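Local atomic coordinates of hypothetical protein jhp0584 (Helicobacter pylori J99, PDB entry 4R7K), a protein that is of unknown function but belongs to the SRPBCC superfamily, whose helix-grip folds commonly enclose a hydrophobic pocket for ligands. Residues Val50-Leu55 and Val187-Arg191; Phe57-Val61 and Leu114-Leu119. All coordinates share one frame; numbering follows the deposited sequence.

Contact 1 (Val50-Leu55 and Val187-Arg191); sequences VIVKGL and VAYSR
V187, in the last turn of the C-terminal helix, presents one methyl to three side chains of the strand end and the loop after it. Its CG2 lies 4.0 Å from V50 CG2, the two side chains running past one another in opposite senses. The same V187 CG2 stands 4.0 Å from V52 CG2. With CG trans to the backbone N (chi1 -168°), the L55 side chain extends toward the helix, where CD1 meets S190 and CD2 meets V187. The carbonyl of V187 receives S190 N (N to O 3.0 Å) and, weakly, R191 N, closing the final turn. S190 follows with its CB against L55 CD1 at 3.8 Å. Its hydroxyl bonds instead to L186 O and to H63 of the neighbouring helix, so this buried polar group has partners within the layer of helices. R191, the C-terminal residue, then brings its side chain back toward the strand. Its CG lies trans to the carbonyl carbon (chi1 -69°), and from there the chain stays extended to NE. The guanidinium meets V52 obliquely, NH2 being 3.3 Å from V52 CG1; the two side chains approach from opposite directions. The K53 carbonyl lies nearby, but R191 NH1 is 4.2 Å from K53 O, and no hydrogen bond spans the contact. A C-terminal helix resting its apolar side on an antiparallel sheet, here at the end of a strand outermost within this chain, is consistent with the helix-grip fold of SRPBCC proteins, in which a curved sheet wraps such a helix.

Contact 2 (Phe57-Val61 and Leu114-Leu119); sequences FNKVV and LKDAIL
F57 and V61, one helical turn apart and joined by a V61 N to F57 O bond, face A117 and L119 respectively, with CA atoms 7.3 Å apart in both pairs, across a tight hairpin turn closed by K115 N to I118 O. The F57 ring is laid against the backbone of this turn, its CG trans to the backbone N (chi1 173°). V61 CG2 sits over one face toward the rim, 3.7 Å above the ring plane, and A117 CA lies similarly off-centre over the opposite face. L119 N meets the ring edge in plane, while F57 CZ comes within 3.4 Å of I118 N at an oblique angle. V61 CG1 sits over the two leucine ends, 3.9 Å from L119 CD2 and 4.0 Å from L114 CD1. One water adds a polar link: it donates to D116 O at 2.6 Å and, only weakly, to N58 OD1. Helix 57-65 thus packs on the turn linking neighbouring sheet strands 103-114 and 118-126. With no direct hydrogen bond between the segments, the helix is held there chiefly by apolar packing, and across the contact the phenyl ring meets mostly peptide backbone, with L114 CD1 as its nearest side-chain partner.

Contact 1 and contact 2 have centres about 13 Å apart and meet through the start of helix 57-65, which follows strand 44-53 in the chain. L55 CG packs 3.6 Å from V60 CG2, and S190 OG lies 3.9 Å from V60 CA. V60 thus faces contact 1, whereas F57 and V61 of the same helix turn to the hairpin of contact 2. Residues 57-61 therefore lie between the C-terminal helix and the 114-119 turn, and both contacts reach the same antiparallel sheet. No ligand marks a site here; any pocket between helix and sheet, as in SRPBCC relatives, remains an inference.

Contact 1 (Val50-Leu55 and Val187-Arg191)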
# COMPACT_ATOMS: atom_id res chain seq x y z
N VAL A 50 -16.69 2.39 -3.92
CA VAL A 50 -17.26 1.62 -2.81
C VAL A 50 -18.77 1.56 -2.99
O VAL A 50 -19.39 2.43 -3.58
CB VAL A 50 -16.92 2.20 -1.44
CG1 VAL A 50 -15.43 2.02 -1.14
CG2 VAL A 50 -17.37 3.63 -1.33
N ILE A 51 -19.38 0.50 -2.46
CA ILE A 51 -20.82 0.36 -2.48
C ILE A 51 -21.10 -0.17 -1.12
O ILE A 51 -20.59 -1.26 -0.76
CB ILE A 51 -21.34 -0.56 -3.57
CG1 ILE A 51 -21.10 0.10 -4.95
CG2 ILE A 51 -22.83 -0.82 -3.39
CD1 ILE A 51 -21.42 -0.80 -6.13
N VAL A 52 -21.87 0.60 -0.36
CA VAL A 52 -22.13 0.30 1.03
C VAL A 52 -23.61 0.31 1.40
O VAL A 52 -24.37 1.24 1.06
CB VAL A 52 -21.42 1.32 1.93
CG1 VAL A 52 -21.51 0.90 3.41
CG2 VAL A 52 -19.96 1.47 1.52
N LYS A 53 -23.98 -0.67 2.21
CA LYS A 53 -25.36 -0.90 2.64
C LYS A 53 -25.66 -0.07 3.87
O LYS A 53 -24.83 0.05 4.74
CB LYS A 53 -25.51 -2.39 2.98
CG LYS A 53 -26.89 -2.89 3.44
CD LYS A 53 -27.81 -3.20 2.29
CE LYS A 53 -29.00 -4.04 2.77
NZ LYS A 53 -29.94 -4.31 1.65
N GLY A 54 -26.85 0.53 3.92
CA GLY A 54 -27.31 1.28 5.11
C GLY A 54 -26.69 2.65 5.31
O GLY A 54 -26.87 3.27 6.34
N LEU A 55 -25.94 3.11 4.33
CA LEU A 55 -25.29 4.42 4.36
C LEU A 55 -26.29 5.46 3.86
O LEU A 55 -27.00 5.20 2.89
CB LEU A 55 -24.09 4.39 3.42
CG LEU A 55 -23.09 5.52 3.47
CD1 LEU A 55 -22.59 5.71 4.90
CD2 LEU A 55 -21.94 5.22 2.51
N VAL A 187 -16.92 7.00 4.15
CA VAL A 187 -17.84 5.98 4.60
C VAL A 187 -17.87 5.88 6.13
O VAL A 187 -18.95 5.99 6.75
CB VAL A 187 -17.48 4.63 4.00
CG1 VAL A 187 -18.28 3.53 4.69
CG2 VAL A 187 -17.76 4.63 2.49
N ALA A 188 -16.70 5.72 6.74
CA ALA A 188 -16.59 5.56 8.19
C ALA A 188 -17.19 6.76 8.94
O ALA A 188 -17.94 6.63 9.93
CB ALA A 188 -15.11 5.41 8.58
N TYR A 189 -16.91 7.94 8.44
CA TYR A 189 -17.39 9.16 9.04
C TYR A 189 -18.89 9.40 8.81
O TYR A 189 -19.49 10.15 9.56
CB TYR A 189 -16.61 10.33 8.47
CG TYR A 189 -16.71 11.68 9.17
CD1 TYR A 189 -15.99 11.94 10.34
CD2 TYR A 189 -17.39 12.71 8.59
CE1 TYR A 189 -16.04 13.21 10.94
CE2 TYR A 189 -17.45 13.95 9.16
CZ TYR A 189 -16.78 14.21 10.33
OH TYR A 189 -16.86 15.47 10.83
N SER A 190 -19.47 8.77 7.80
CA SER A 190 -20.89 8.98 7.48
C SER A 190 -21.82 7.93 8.09
O SER A 190 -23.02 8.14 8.16
CB SER A 190 -21.09 9.07 5.96
OG SER A 190 -20.35 10.17 5.43
N ARG A 191 -21.25 6.83 8.58
CA ARG A 191 -22.03 5.76 9.21
C ARG A 191 -22.67 6.18 10.52
O ARG A 191 -22.34 7.20 11.15
CB ARG A 191 -21.17 4.52 9.49
CG ARG A 191 -20.70 3.74 8.28
CD ARG A 191 -20.04 2.45 8.75
NE ARG A 191 -19.44 1.70 7.66
CZ ARG A 191 -20.09 0.83 6.88
NH1 ARG A 191 -21.39 0.59 7.04
NH2 ARG A 191 -19.41 0.20 5.92
OXT ARG A 191 -23.55 5.48 11.01

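Contact 2 (Phe57-Val61 and Leu114-Leu119)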
# COMPACT_ATOMS: atom_id res chain seq x y z
N PHE A 57 -27.41 8.63 1.86
CA PHE A 57 -27.00 9.47 0.74
C PHE A 57 -26.75 10.91 1.17
O PHE A 57 -25.70 11.45 0.91
CB PHE A 57 -28.04 9.42 -0.37
CG PHE A 57 -27.80 10.39 -1.51
CD1 PHE A 57 -26.94 10.06 -2.55
CD2 PHE A 57 -28.50 11.58 -1.58
CE1 PHE A 57 -26.75 10.92 -3.61
CE2 PHE A 57 -28.30 12.47 -2.64
CZ PHE A 57 -27.43 12.14 -3.65
N ASN A 58 -27.74 11.52 1.81
CA ASN A 58 -27.62 12.93 2.21
C ASN A 58 -26.40 13.22 3.06
O ASN A 58 -25.71 14.22 2.87
CB ASN A 58 -28.91 13.40 2.88
CG ASN A 58 -29.98 13.78 1.86
OD1 ASN A 58 -29.66 14.29 0.76
ND2 ASN A 58 -31.23 13.55 2.19
N LYS A 59 -26.11 12.32 3.98
CA LYS A 59 -24.98 12.49 4.88
C LYS A 59 -23.66 12.42 4.11
O LYS A 59 -22.74 13.17 4.36
CB LYS A 59 -25.07 11.46 6.02
CG LYS A 59 -24.16 11.69 7.22
CD LYS A 59 -24.29 13.08 7.86
CE LYS A 59 -25.65 13.39 8.43
NZ LYS A 59 -25.68 14.74 9.05
N VAL A 60 -23.58 11.51 3.16
CA VAL A 60 -22.37 11.38 2.36
C VAL A 60 -22.13 12.64 1.55
O VAL A 60 -21.02 13.18 1.53
CB VAL A 60 -22.45 10.13 1.46
CG1 VAL A 60 -21.30 10.11 0.46
CG2 VAL A 60 -22.45 8.87 2.31
N VAL A 61 -23.19 13.16 0.93
CA VAL A 61 -23.07 14.38 0.13
C VAL A 61 -22.59 15.53 1.02
O VAL A 61 -21.68 16.30 0.68
CB VAL A 61 -24.41 14.70 -0.57
CG1 VAL A 61 -24.37 16.05 -1.25
CG2 VAL A 61 -24.77 13.64 -1.59
N LEU A 114 -26.81 18.27 -8.08
CA LEU A 114 -27.31 17.48 -6.96
C LEU A 114 -28.79 17.26 -7.12
O LEU A 114 -29.56 18.21 -7.16
CB LEU A 114 -27.03 18.20 -5.64
CG LEU A 114 -27.60 17.55 -4.37
CD1 LEU A 114 -27.08 16.13 -4.16
CD2 LEU A 114 -27.31 18.41 -3.15
N LYS A 115 -29.17 15.99 -7.22
CA LYS A 115 -30.57 15.57 -7.34
C LYS A 115 -30.91 14.74 -6.10
O LYS A 115 -30.02 14.42 -5.28
CB LYS A 115 -30.78 14.78 -8.64
CG LYS A 115 -30.34 15.57 -9.86
CD LYS A 115 -31.04 15.16 -11.15
CE LYS A 115 -30.60 13.80 -11.65
NZ LYS A 115 -31.51 13.36 -12.75
N ASP A 116 -32.18 14.38 -5.96
CA ASP A 116 -32.64 13.58 -4.80
C ASP A 116 -31.84 12.29 -4.60
O ASP A 116 -31.70 11.83 -3.49
CB ASP A 116 -34.12 13.18 -4.95
CG ASP A 116 -35.08 14.35 -4.80
OD1 ASP A 116 -34.64 15.43 -4.37
OD2 ASP A 116 -36.29 14.17 -5.08
N ALA A 117 -31.35 11.69 -5.67
CA ALA A 117 -30.67 10.41 -5.54
C ALA A 117 -29.30 10.28 -6.21
O ALA A 117 -28.77 9.21 -6.27
CB ALA A 117 -31.58 9.30 -6.03
N ILE A 118 -28.76 11.38 -6.69
CA ILE A 118 -27.46 11.36 -7.34
C ILE A 118 -26.78 12.72 -7.30
O ILE A 118 -27.42 13.79 -7.51
CB ILE A 118 -27.57 10.84 -8.78
CG1 ILE A 118 -26.19 10.88 -9.44
CG2 ILE A 118 -28.61 11.63 -9.55
CD1 ILE A 118 -26.07 10.20 -10.80
N LEU A 119 -25.50 12.69 -6.97
CA LEU A 119 -24.66 13.85 -6.97
C LEU A 119 -23.55 13.64 -7.98
O LEU A 119 -22.90 12.61 -8.00
CB LEU A 119 -23.97 14.05 -5.60
CG LEU A 119 -22.84 15.09 -5.60
CD1 LEU A 119 -23.41 16.46 -5.86
CD2 LEU A 119 -22.06 15.11 -4.28
O HOH W 1 -32.14 12.89 -1.14